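Local coordinates for protein cytochrome P450 (Novosphingobium aromaticivorans, PDB 3OFT) that belongs to the cytochrome P450 family (CYP101C1) and carries protoporphyrin IX with its iron inside a largely helical single-chain fold, at residues 126-131 against 360-365; 118-123 against 146-151; 246-251 against 385-390. All blocks are in the same frame, centred on the assembly; numbering follows the deposited sequence.

Contact 1: 126-131 against 360-365; sequences ESLRPR and REWLGG
Arg129 reaches the backbone carbonyl of Gly365, the last residue of helix 348-365. Its NH1 donates to Gly365 O at 2.9 Å. The bond is nearly straight at the hydrogen (162°), and the oxygen lies close to the guanidinium plane, at its edge. At the carbonyl the approach is angular (C=O...N 118°) and tilted well off the carbonyl plane. The extended first part of the Arg129 chain puts CD 3.2 Å from Gly365 O, and the turn at chi3 (52°) then sets the guanidinium so that NH1 meets the same oxygen; methylene and NH1 both border it. Helices 107-128 and 348-365 correspond to D and L of the P450 fold, and the cationic group thus sits where the partial negative charge of the L-helix C-terminus is expected. Apart from this bond, Leu128 CD1 meets the indole edge of Trp362 at CZ3 (4.5 Å), a loose apolar touch. The same indole has edge-to-face neighbours in Phe136, Phe140 and Phe369. Two carboxylates also approach: Glu126 OE2 and Glu361 OE2 are 5.7 Å apart, but Glu126 is salt-bridged to Arg122.

Contact 2: 118-123 against 146-151; sequences QAVARK and LNIFLT
Helices 107-128 and 144-152 correspond to D and E of the helical bundle at the core of the P450 fold, and their meeting here centres on Val120. The local axes come within 9.8 Å and run roughly antiparallel, 146° between their N-to-C directions; Val120 and Ile148 have the nearest CA atoms, 6.8 Å apart. Both methyls of Val120 do the touching. CG1, anti to the backbone N (chi1 164°), lies against Asn147 CB at 3.6 Å and against Ile148 CG1 at 4.1 Å. CG2, on the other branch, passes alongside Thr151 with its OG1 at 3.5 Å. Asn147, Ile148 and Thr151, together with Leu144, which Val120 also contacts, have the spacing of a helical surface hole, and Val120 enters it in the manner of knobs-into-holes packing. A water adds a polar link beside the valine. It donates to Val120 O at 2.9 Å and accepts a weak bond from Asn147 ND2, bridging the two helices. Because Asn147 CG stands anti to its own carbonyl carbon (chi1 -68°), the amide is directed past the valine rather than over it. The other end of that amide is held separately, its OD1 accepting from Arg164 NE, so the amide has a protein partner at its oxygen and, more weakly, the water at its nitrogen.

Contact 3: 246-251 against 385-390; sequences VALHLA and GACTAL
The later part of helix 221-252, the long central helix of the P450 fold, packs here against the small antiparallel sheet that includes strand 386-394, forming a buried apolar core. Leu248 and Leu390 carry most of the interface, their CA atoms 7.0 Å apart as the nearest backbone pair. Leu248 uses its two methyls separately: CD1 abuts Leu390 CD1 at 3.7 Å, whereas CD2 meets Cys387 SG at 3.8 Å. The leucine therefore forks over two residues of the strand. Both leucines hold CG anti to the backbone N (chi1 172° in Leu248 and 180° in Leu390), and the two side chains meet at an oblique angle. Cys387 and Leu390 are three residues apart, a spacing that in a regular strand would place them on opposite faces. The classic beta bulge formed by Thr388 and Ala389 opposite Thr378, together with the corner the chain turns at Thr388, is consistent with both CB atoms pointing to the helix. Around this pair the core is extended by Phe136 and Val137, which touch Leu390, and by Leu371 and Val377, each of which touches both leucines. Every close contact across these segments is apolar in kind or a methyl against backbone. Leu390 CD2 lies 4.0 Å from Ala247 CB and 3.7 Å from Leu248 N.

In the fold
Contacts 1 and 2 share helix 107-128, with centres 14 Å apart, and are joined directly: Glu361 OE1 lies 2.9 Å from Gln118 NE2, a probable hydrogen bond. Contact 1 also touches contact 3, 16 Å away between centres, through Leu363 CD2 and Leu250 CD1 at 4.1 Å. Contact 1 thus meets both of the others through helix 348-365, while contacts 2 and 3 do not touch, their nearest atoms about 11 Å apart. Together the three contacts involve helices D, E and L of the P450 fold, the long helix 221-252 and strand 386-394. Relative to the haem, contact 2 is nearer, the Ile148 side chain being about 7 Å away, against about 13 Å for that of Ala247 in contact 3.

Contact 1: 126-131 against 360-365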
ATOM      1  N   GLU A 126      -5.698 -23.215   3.235  1.00 13.25           N
ATOM      2  CA  GLU A 126      -5.870 -24.616   3.695  1.00 14.42           C
ATOM      3  C   GLU A 126      -5.171 -24.981   5.006  1.00 14.88           C
ATOM      4  O   GLU A 126      -5.629 -25.849   5.728  1.00 15.53           O
ATOM      5  CB  GLU A 126      -5.461 -25.584   2.612  1.00 15.08           C
ATOM      6  CG  GLU A 126      -6.486 -25.657   1.476  1.00 18.21           C
ATOM      7  CD  GLU A 126      -5.939 -26.434   0.281  1.00 23.56           C
ATOM      8  OE1 GLU A 126      -4.740 -26.804   0.293  1.00 24.47           O
ATOM      9  OE2 GLU A 126      -6.709 -26.646  -0.676  1.00 24.44           O
ATOM     10  N   SER A 127      -4.052 -24.326   5.289  1.00 14.27           N
ATOM     11  CA  SER A 127      -3.333 -24.475   6.544  1.00 14.21           C
ATOM     12  C   SER A 127      -4.158 -23.913   7.723  1.00 13.56           C
ATOM     13  O   SER A 127      -4.027 -24.412   8.842  1.00 12.65           O
ATOM     14  CB  SER A 127      -1.958 -23.790   6.458  1.00 13.86           C
ATOM     15  OG  SER A 127      -2.035 -22.396   6.768  1.00 16.41           O
ATOM     16  N   LEU A 128      -5.008 -22.903   7.483  1.00 12.53           N
ATOM     17  CA  LEU A 128      -5.785 -22.311   8.568  1.00 12.73           C
ATOM     18  C   LEU A 128      -7.180 -22.907   8.748  1.00 12.55           C
ATOM     19  O   LEU A 128      -7.691 -22.974   9.875  1.00 13.17           O
ATOM     20  CB  LEU A 128      -5.920 -20.782   8.399  1.00 13.62           C
ATOM     21  CG  LEU A 128      -4.632 -19.986   8.244  1.00 13.40           C
ATOM     22  CD1 LEU A 128      -5.044 -18.521   7.940  1.00 16.47           C
ATOM     23  CD2 LEU A 128      -3.772 -20.099   9.515  1.00 17.06           C
ATOM     24  N   ARG A 129      -7.778 -23.361   7.654  1.00 11.43           N
ATOM     25  CA  ARG A 129      -9.183 -23.841   7.666  1.00 12.33           C
ATOM     26  C   ARG A 129      -9.557 -24.832   8.813  1.00 12.01           C
ATOM     27  O   ARG A 129     -10.618 -24.674   9.428  1.00 11.45           O
ATOM     28  CB  ARG A 129      -9.567 -24.441   6.293  1.00 12.95           C
ATOM     29  CG  ARG A 129     -11.076 -24.817   6.161  1.00 14.57           C
ATOM     30  CD  ARG A 129     -11.434 -25.226   4.742  1.00 18.42           C
ATOM     31  NE  ARG A 129     -10.543 -26.263   4.231  1.00 21.12           N
ATOM     32  CZ  ARG A 129     -10.262 -26.480   2.946  1.00 24.61           C
ATOM     33  NH1 ARG A 129     -10.770 -25.714   1.969  1.00 23.34           N
ATOM     34  NH2 ARG A 129      -9.449 -27.485   2.634  1.00 24.23           N
ATOM     35  N   PRO A 130      -8.730 -25.864   9.087  1.00 12.94           N
ATOM     36  CA  PRO A 130      -9.154 -26.853  10.108  1.00 13.21           C
ATOM     37  C   PRO A 130      -9.286 -26.320  11.556  1.00 12.93           C
ATOM     38  O   PRO A 130      -9.940 -26.935  12.400  1.00 12.67           O
ATOM     39  CB  PRO A 130      -8.028 -27.878  10.091  1.00 13.95           C
ATOM     40  CG  PRO A 130      -7.358 -27.713   8.734  1.00 14.67           C
ATOM     41  CD  PRO A 130      -7.468 -26.270   8.413  1.00 13.07           C
ATOM     42  N   ARG A 131      -8.664 -25.186  11.844  1.00 12.81           N
ATOM     43  CA  ARG A 131      -8.728 -24.609  13.204  1.00 12.47           C
ATOM     44  C   ARG A 131     -10.106 -24.116  13.682  1.00 12.63           C
ATOM     45  O   ARG A 131     -10.389 -24.125  14.892  1.00 10.68           O
ATOM     46  CB  ARG A 131      -7.716 -23.467  13.330  1.00 13.68           C
ATOM     47  CG  ARG A 131      -6.286 -23.918  13.172  1.00 17.93           C
ATOM     48  CD  ARG A 131      -5.268 -22.778  13.046  1.00 24.09           C
ATOM     49  NE  ARG A 131      -5.489 -21.673  13.995  1.00 29.87           N
ATOM     50  CZ  ARG A 131      -4.763 -20.550  13.997  1.00 31.16           C
ATOM     51  NH1 ARG A 131      -3.770 -20.408  13.132  1.00 34.25           N
ATOM     52  NH2 ARG A 131      -5.001 -19.587  14.881  1.00 32.78           N
ATOM     53  N   ARG A 360     -11.065 -15.455  -4.489  1.00  8.72           N
ATOM     54  CA  ARG A 360     -11.435 -16.730  -5.103  1.00 10.46           C
ATOM     55  C   ARG A 360     -11.137 -17.866  -4.135  1.00 11.05           C
ATOM     56  O   ARG A 360     -11.953 -18.775  -3.945  1.00 12.35           O
ATOM     57  CB  ARG A 360     -10.655 -16.990  -6.394  1.00 10.16           C
ATOM     58  CG  ARG A 360     -11.100 -16.155  -7.545  1.00 12.02           C
ATOM     59  CD  ARG A 360     -10.379 -16.561  -8.861  1.00 17.70           C
ATOM     60  NE  ARG A 360     -10.714 -15.527  -9.836  1.00 20.94           N
ATOM     61  CZ  ARG A 360     -11.948 -15.291 -10.317  1.00 25.81           C
ATOM     62  NH1 ARG A 360     -12.993 -16.054  -9.977  1.00 27.76           N
ATOM     63  NH2 ARG A 360     -12.152 -14.291 -11.171  1.00 25.22           N
ATOM     64  N   GLU A 361      -9.969 -17.834  -3.538  1.00 10.70           N
ATOM     65  CA  GLU A 361      -9.580 -18.948  -2.683  1.00 11.97           C
ATOM     66  C   GLU A 361     -10.237 -18.958  -1.334  1.00 12.19           C
ATOM     67  O   GLU A 361     -10.610 -20.049  -0.856  1.00 12.97           O
ATOM     68  CB  GLU A 361      -8.064 -19.036  -2.548  1.00 12.77           C
ATOM     69  CG  GLU A 361      -7.394 -19.576  -3.803  1.00 16.02           C
ATOM     70  CD  GLU A 361      -7.897 -20.975  -4.225  1.00 23.34           C
ATOM     71  OE1 GLU A 361      -8.074 -21.192  -5.443  1.00 24.88           O
ATOM     72  OE2 GLU A 361      -8.098 -21.842  -3.351  1.00 25.58           O
ATOM     73  N   TRP A 362     -10.385 -17.777  -0.719  1.00 11.51           N
ATOM     74  CA  TRP A 362     -10.955 -17.673   0.631  1.00 11.65           C
ATOM     75  C   TRP A 362     -12.431 -17.996   0.630  1.00 13.16           C
ATOM     76  O   TRP A 362     -12.907 -18.830   1.441  1.00 14.02           O
ATOM     77  CB  TRP A 362     -10.733 -16.269   1.236  1.00 11.47           C
ATOM     78  CG  TRP A 362     -11.006 -16.155   2.733  1.00 10.72           C
ATOM     79  CD1 TRP A 362     -12.105 -15.600   3.334  1.00 10.66           C
ATOM     80  CD2 TRP A 362     -10.150 -16.586   3.792  1.00 11.32           C
ATOM     81  NE1 TRP A 362     -11.986 -15.674   4.714  1.00 13.13           N
ATOM     82  CE2 TRP A 362     -10.791 -16.273   5.013  1.00 12.45           C
ATOM     83  CE3 TRP A 362      -8.914 -17.237   3.824  1.00 10.54           C
ATOM     84  CZ2 TRP A 362     -10.238 -16.592   6.265  1.00 13.35           C
ATOM     85  CZ3 TRP A 362      -8.350 -17.524   5.066  1.00 10.13           C
ATOM     86  CH2 TRP A 362      -9.019 -17.197   6.271  1.00 14.18           C
ATOM     87  N   LEU A 363     -13.161 -17.343  -0.272  1.00 12.45           N
ATOM     88  CA  LEU A 363     -14.576 -17.635  -0.461  1.00 13.44           C
ATOM     89  C   LEU A 363     -14.845 -19.041  -0.967  1.00 14.06           C
ATOM     90  O   LEU A 363     -15.783 -19.674  -0.508  1.00 14.94           O
ATOM     91  CB  LEU A 363     -15.211 -16.606  -1.397  1.00 12.58           C
ATOM     92  CG  LEU A 363     -15.274 -15.199  -0.798  1.00 11.33           C
ATOM     93  CD1 LEU A 363     -15.641 -14.162  -1.869  1.00 16.65           C
ATOM     94  CD2 LEU A 363     -16.270 -15.129   0.314  1.00 14.73           C
ATOM     95  N   GLY A 364     -14.057 -19.506  -1.935  1.00 14.07           N
ATOM     96  CA  GLY A 364     -14.230 -20.831  -2.503  1.00 15.57           C
ATOM     97  C   GLY A 364     -13.876 -21.942  -1.524  1.00 15.97           C
ATOM     98  O   GLY A 364     -14.548 -22.978  -1.487  1.00 16.57           O
ATOM     99  N   GLY A 365     -12.853 -21.733  -0.711  1.00 15.12           N
ATOM    100  CA  GLY A 365     -12.361 -22.784   0.184  1.00 15.16           C
ATOM    101  C   GLY A 365     -12.888 -22.759   1.610  1.00 15.59           C
ATOM    102  O   GLY A 365     -12.928 -23.791   2.287  1.00 17.00           O
TER

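Contact 2: 118-123 against 146-151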
ATOM      1  N   GLN A 118      -2.273 -17.762  -7.039  1.00 13.66           N
ATOM      2  CA  GLN A 118      -3.449 -18.456  -6.498  1.00 14.44           C
ATOM      3  C   GLN A 118      -3.064 -19.682  -5.687  1.00 13.78           C
ATOM      4  O   GLN A 118      -3.643 -19.939  -4.637  1.00 14.02           O
ATOM      5  CB  GLN A 118      -4.453 -18.809  -7.607  1.00 14.97           C
ATOM      6  CG  GLN A 118      -5.899 -19.099  -7.058  1.00 18.61           C
ATOM      7  CD  GLN A 118      -7.012 -18.984  -8.117  1.00 23.08           C
ATOM      8  OE1 GLN A 118      -6.873 -18.274  -9.130  1.00 21.44           O
ATOM      9  NE2 GLN A 118      -8.134 -19.664  -7.863  1.00 21.25           N
ATOM     10  N   ALA A 119      -2.101 -20.466  -6.162  1.00 14.11           N
ATOM     11  CA  ALA A 119      -1.684 -21.658  -5.407  1.00 14.78           C
ATOM     12  C   ALA A 119      -1.105 -21.319  -3.998  1.00 15.06           C
ATOM     13  O   ALA A 119      -1.300 -22.047  -3.010  1.00 14.36           O
ATOM     14  CB  ALA A 119      -0.699 -22.473  -6.218  1.00 15.21           C
ATOM     15  N   VAL A 120      -0.390 -20.200  -3.921  1.00 13.72           N
ATOM     16  CA  VAL A 120       0.138 -19.702  -2.647  1.00 13.49           C
ATOM     17  C   VAL A 120      -1.000 -19.317  -1.682  1.00 12.16           C
ATOM     18  O   VAL A 120      -0.975 -19.704  -0.497  1.00 12.12           O
ATOM     19  CB  VAL A 120       1.059 -18.471  -2.879  1.00 12.39           C
ATOM     20  CG1 VAL A 120       1.287 -17.727  -1.579  1.00 13.88           C
ATOM     21  CG2 VAL A 120       2.344 -18.928  -3.458  1.00 13.95           C
ATOM     22  N   ALA A 121      -1.980 -18.560  -2.176  1.00 11.57           N
ATOM     23  CA  ALA A 121      -3.142 -18.195  -1.345  1.00 11.21           C
ATOM     24  C   ALA A 121      -3.895 -19.451  -0.899  1.00 11.24           C
ATOM     25  O   ALA A 121      -4.291 -19.575   0.273  1.00 10.52           O
ATOM     26  CB  ALA A 121      -4.087 -17.229  -2.110  1.00 12.57           C
ATOM     27  N   ARG A 122      -4.046 -20.413  -1.810  1.00 10.72           N
ATOM     28  CA  ARG A 122      -4.780 -21.643  -1.479  1.00 11.62           C
ATOM     29  C   ARG A 122      -4.090 -22.460  -0.408  1.00 11.95           C
ATOM     30  O   ARG A 122      -4.742 -22.956   0.533  1.00 12.97           O
ATOM     31  CB  ARG A 122      -5.054 -22.497  -2.735  1.00 10.67           C
ATOM     32  CG  ARG A 122      -5.708 -23.872  -2.407  1.00 13.84           C
ATOM     33  CD  ARG A 122      -6.051 -24.598  -3.713  1.00 20.22           C
ATOM     34  NE  ARG A 122      -6.963 -25.714  -3.478  1.00 25.44           N
ATOM     35  CZ  ARG A 122      -7.646 -26.332  -4.440  1.00 28.22           C
ATOM     36  NH1 ARG A 122      -7.503 -25.968  -5.711  1.00 29.72           N
ATOM     37  NH2 ARG A 122      -8.471 -27.322  -4.131  1.00 29.49           N
ATOM     38  N   LYS A 123      -2.772 -22.616  -0.546  1.00 13.39           N
ATOM     39  CA  LYS A 123      -1.979 -23.361   0.430  1.00 13.95           C
ATOM     40  C   LYS A 123      -2.119 -22.708   1.816  1.00 12.32           C
ATOM     41  O   LYS A 123      -2.242 -23.401   2.819  1.00 11.61           O
ATOM     42  CB  LYS A 123      -0.502 -23.409  -0.004  1.00 14.90           C
ATOM     43  CG  LYS A 123       0.415 -24.257   0.880  1.00 18.48           C
ATOM     44  CD  LYS A 123       1.883 -24.139   0.461  1.00 24.32           C
ATOM     45  CE  LYS A 123       2.750 -25.230   1.137  1.00 31.02           C
ATOM     46  NZ  LYS A 123       4.094 -25.351   0.489  1.00 35.71           N
ATOM     47  N   LEU A 146       4.686 -11.799   1.748  1.00 11.30           N
ATOM     48  CA  LEU A 146       6.053 -12.326   1.664  1.00 12.83           C
ATOM     49  C   LEU A 146       6.098 -13.621   0.873  1.00 12.52           C
ATOM     50  O   LEU A 146       6.988 -13.764   0.046  1.00 12.76           O
ATOM     51  CB  LEU A 146       6.705 -12.509   3.037  1.00 13.50           C
ATOM     52  CG  LEU A 146       8.179 -12.974   2.934  1.00 17.49           C
ATOM     53  CD1 LEU A 146       9.098 -11.897   2.282  1.00 18.48           C
ATOM     54  CD2 LEU A 146       8.737 -13.378   4.314  1.00 19.97           C
ATOM     55  N   ASN A 147       5.167 -14.558   1.114  1.00 11.90           N
ATOM     56  CA  ASN A 147       5.070 -15.752   0.262  1.00 12.56           C
ATOM     57  C   ASN A 147       4.921 -15.425  -1.205  1.00 11.64           C
ATOM     58  O   ASN A 147       5.535 -16.067  -2.078  1.00 10.68           O
ATOM     59  CB  ASN A 147       3.933 -16.710   0.687  1.00 13.45           C
ATOM     60  CG  ASN A 147       4.191 -17.368   2.029  1.00 17.71           C
ATOM     61  OD1 ASN A 147       5.241 -17.151   2.638  1.00 17.62           O
ATOM     62  ND2 ASN A 147       3.207 -18.151   2.518  1.00 14.87           N
ATOM     63  N   ILE A 148       4.087 -14.439  -1.513  1.00 10.61           N
ATOM     64  CA  ILE A 148       3.954 -14.026  -2.906  1.00 11.59           C
ATOM     65  C   ILE A 148       5.280 -13.469  -3.446  1.00 11.70           C
ATOM     66  O   ILE A 148       5.697 -13.799  -4.560  1.00 12.05           O
ATOM     67  CB  ILE A 148       2.770 -13.050  -3.084  1.00 10.97           C
ATOM     68  CG1 ILE A 148       1.440 -13.792  -2.869  1.00 10.76           C
ATOM     69  CG2 ILE A 148       2.851 -12.326  -4.406  1.00 11.97           C
ATOM     70  CD1 ILE A 148       0.262 -12.856  -2.802  1.00 12.29           C
ATOM     71  N   PHE A 149       5.963 -12.666  -2.640  1.00 11.68           N
ATOM     72  CA  PHE A 149       7.234 -12.075  -3.092  1.00 12.17           C
ATOM     73  C   PHE A 149       8.199 -13.146  -3.554  1.00 11.88           C
ATOM     74  O   PHE A 149       8.853 -13.013  -4.601  1.00 12.31           O
ATOM     75  CB  PHE A 149       7.904 -11.349  -1.944  1.00 11.87           C
ATOM     76  CG  PHE A 149       9.252 -10.797  -2.298  1.00 14.06           C
ATOM     77  CD1 PHE A 149       9.359  -9.646  -3.083  1.00 15.32           C
ATOM     78  CD2 PHE A 149      10.413 -11.460  -1.890  1.00 15.24           C
ATOM     79  CE1 PHE A 149      10.631  -9.137  -3.404  1.00 17.86           C
ATOM     80  CE2 PHE A 149      11.678 -10.950  -2.203  1.00 18.17           C
ATOM     81  CZ  PHE A 149      11.775  -9.779  -2.959  1.00 17.36           C
ATOM     82  N   LEU A 150       8.329 -14.185  -2.732  1.00 12.22           N
ATOM     83  CA  LEU A 150       9.251 -15.292  -3.035  1.00 13.18           C
ATOM     84  C   LEU A 150       8.885 -15.990  -4.347  1.00 12.80           C
ATOM     85  O   LEU A 150       9.770 -16.458  -5.114  1.00 13.13           O
ATOM     86  CB  LEU A 150       9.196 -16.312  -1.891  1.00 13.08           C
ATOM     87  CG  LEU A 150      10.177 -16.223  -0.720  1.00 17.88           C
ATOM     88  CD1 LEU A 150      11.130 -15.042  -0.759  1.00 18.62           C
ATOM     89  CD2 LEU A 150       9.535 -16.435   0.634  1.00 17.95           C
ATOM     90  N   THR A 151       7.578 -16.088  -4.605  1.00 13.50           N
ATOM     91  CA  THR A 151       7.076 -16.544  -5.915  1.00 14.26           C
ATOM     92  C   THR A 151       7.423 -15.591  -7.057  1.00 14.35           C
ATOM     93  O   THR A 151       7.908 -16.051  -8.113  1.00 14.39           O
ATOM     94  CB  THR A 151       5.549 -16.850  -5.863  1.00 14.98           C
ATOM     95  OG1 THR A 151       5.330 -17.808  -4.825  1.00 17.23           O
ATOM     96  CG2 THR A 151       5.048 -17.455  -7.167  1.00 15.89           C
TER
HETATM   97  O   HOH W   1       1.403 -20.120   1.131  1.00 13.93           O

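Contact 3: 246-251 against 385-390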
ATOM      1  N   VAL A 246     -10.256  -6.303   3.206  1.00  6.88           N
ATOM      2  CA  VAL A 246     -11.165  -7.161   2.410  1.00  7.28           C
ATOM      3  C   VAL A 246     -11.772  -8.278   3.268  1.00  7.32           C
ATOM      4  O   VAL A 246     -13.000  -8.545   3.213  1.00  7.50           O
ATOM      5  CB  VAL A 246     -10.457  -7.714   1.178  1.00  6.69           C
ATOM      6  CG1 VAL A 246     -11.361  -8.812   0.543  1.00  7.03           C
ATOM      7  CG2 VAL A 246     -10.216  -6.534   0.161  1.00  8.02           C
ATOM      8  N   ALA A 247     -10.935  -8.926   4.063  1.00  6.97           N
ATOM      9  CA  ALA A 247     -11.454  -9.979   4.972  1.00  7.58           C
ATOM     10  C   ALA A 247     -12.395  -9.415   6.036  1.00  8.09           C
ATOM     11  O   ALA A 247     -13.394 -10.064   6.370  1.00  9.20           O
ATOM     12  CB  ALA A 247     -10.307 -10.768   5.654  1.00  6.80           C
ATOM     13  N   LEU A 248     -12.040  -8.256   6.584  1.00  7.45           N
ATOM     14  CA  LEU A 248     -12.861  -7.570   7.603  1.00  8.45           C
ATOM     15  C   LEU A 248     -14.245  -7.254   6.993  1.00  8.89           C
ATOM     16  O   LEU A 248     -15.282  -7.572   7.596  1.00  8.73           O
ATOM     17  CB  LEU A 248     -12.190  -6.285   8.077  1.00  7.76           C
ATOM     18  CG  LEU A 248     -13.046  -5.392   8.995  1.00  7.94           C
ATOM     19  CD1 LEU A 248     -13.561  -6.203  10.238  1.00  7.21           C
ATOM     20  CD2 LEU A 248     -12.202  -4.193   9.434  1.00 11.95           C
ATOM     21  N   HIS A 249     -14.232  -6.676   5.783  1.00  7.24           N
ATOM     22  CA  HIS A 249     -15.481  -6.409   5.068  1.00  8.27           C
ATOM     23  C   HIS A 249     -16.364  -7.641   4.965  1.00  7.80           C
ATOM     24  O   HIS A 249     -17.577  -7.578   5.336  1.00  9.14           O
ATOM     25  CB  HIS A 249     -15.254  -5.827   3.660  1.00  6.83           C
ATOM     26  CG  HIS A 249     -16.540  -5.618   2.914  1.00  9.07           C
ATOM     27  ND1 HIS A 249     -17.225  -4.426   2.949  1.00 12.56           N
ATOM     28  CD2 HIS A 249     -17.297  -6.465   2.174  1.00 13.47           C
ATOM     29  CE1 HIS A 249     -18.334  -4.530   2.231  1.00 12.34           C
ATOM     30  NE2 HIS A 249     -18.403  -5.759   1.752  1.00 11.63           N
ATOM     31  N   LEU A 250     -15.806  -8.740   4.457  1.00  8.18           N
ATOM     32  CA  LEU A 250     -16.563  -9.973   4.275  1.00  8.35           C
ATOM     33  C   LEU A 250     -17.099 -10.504   5.603  1.00  9.21           C
ATOM     34  O   LEU A 250     -18.258 -10.934   5.660  1.00  9.24           O
ATOM     35  CB  LEU A 250     -15.743 -11.053   3.557  1.00  9.08           C
ATOM     36  CG  LEU A 250     -15.315 -10.733   2.124  1.00 10.74           C
ATOM     37  CD1 LEU A 250     -14.266 -11.776   1.617  1.00 11.82           C
ATOM     38  CD2 LEU A 250     -16.558 -10.753   1.209  1.00 11.13           C
ATOM     39  N   ALA A 251     -16.267 -10.496   6.644  1.00  8.81           N
ATOM     40  CA  ALA A 251     -16.700 -10.946   7.999  1.00  9.67           C
ATOM     41  C   ALA A 251     -17.887 -10.126   8.527  1.00 10.76           C
ATOM     42  O   ALA A 251     -18.809 -10.689   9.145  1.00 12.20           O
ATOM     43  CB  ALA A 251     -15.531 -10.881   8.999  1.00  9.27           C
ATOM     44  N   GLY A 385      -2.269   2.535   6.877  1.00  8.50           N
ATOM     45  CA  GLY A 385      -3.217   2.129   7.910  1.00  9.15           C
ATOM     46  C   GLY A 385      -3.652   0.693   7.715  1.00 10.20           C
ATOM     47  O   GLY A 385      -3.664   0.179   6.589  1.00 10.15           O
ATOM     48  N   ALA A 386      -3.960   0.013   8.814  1.00  9.68           N
ATOM     49  CA  ALA A 386      -4.227  -1.417   8.749  1.00 10.08           C
ATOM     50  C   ALA A 386      -4.947  -1.925   9.993  1.00 10.02           C
ATOM     51  O   ALA A 386      -4.865  -1.301  11.070  1.00 10.17           O
ATOM     52  CB  ALA A 386      -2.898  -2.229   8.503  1.00  9.29           C
ATOM     53  N   CYS A 387      -5.679  -3.031   9.830  1.00 10.02           N
ATOM     54  CA  CYS A 387      -6.069  -3.844  10.979  1.00 10.56           C
ATOM     55  C   CYS A 387      -4.836  -4.345  11.733  1.00 11.62           C
ATOM     56  O   CYS A 387      -3.890  -4.806  11.110  1.00 11.00           O
ATOM     57  CB  CYS A 387      -6.902  -5.043  10.503  1.00 10.75           C
ATOM     58  SG  CYS A 387      -8.464  -4.556   9.947  1.00 14.98           S
ATOM     59  N   THR A 388      -4.848  -4.266  13.063  1.00 11.84           N
ATOM     60  CA  THR A 388      -3.807  -4.912  13.873  1.00 12.86           C
ATOM     61  C   THR A 388      -4.333  -6.201  14.503  1.00 13.37           C
ATOM     62  O   THR A 388      -3.538  -7.067  14.875  1.00 14.77           O
ATOM     63  CB  THR A 388      -3.294  -3.958  14.963  1.00 13.36           C
ATOM     64  OG1 THR A 388      -4.408  -3.436  15.703  1.00 14.93           O
ATOM     65  CG2 THR A 388      -2.543  -2.794  14.314  1.00 15.31           C
ATOM     66  N   ALA A 389      -5.648  -6.319  14.678  1.00 13.27           N
ATOM     67  CA  ALA A 389      -6.230  -7.643  15.001  1.00 14.04           C
ATOM     68  C   ALA A 389      -7.567  -7.827  14.310  1.00 13.51           C
ATOM     69  O   ALA A 389      -8.413  -6.903  14.238  1.00 12.33           O
ATOM     70  CB  ALA A 389      -6.360  -7.902  16.528  1.00 15.67           C
ATOM     71  N   LEU A 390      -7.727  -9.024  13.776  1.00 11.13           N
ATOM     72  CA  LEU A 390      -8.934  -9.420  13.113  1.00 10.88           C
ATOM     73  C   LEU A 390      -9.282 -10.868  13.438  1.00 10.46           C
ATOM     74  O   LEU A 390      -8.923 -11.775  12.713  1.00 11.67           O
ATOM     75  CB  LEU A 390      -8.775  -9.187  11.589  1.00  9.56           C
ATOM     76  CG  LEU A 390      -9.929  -9.534  10.664  1.00 12.59           C
ATOM     77  CD1 LEU A 390     -11.252  -8.885  11.148  1.00 12.10           C
ATOM     78  CD2 LEU A 390      -9.565  -9.103   9.224  1.00 12.77           C
TER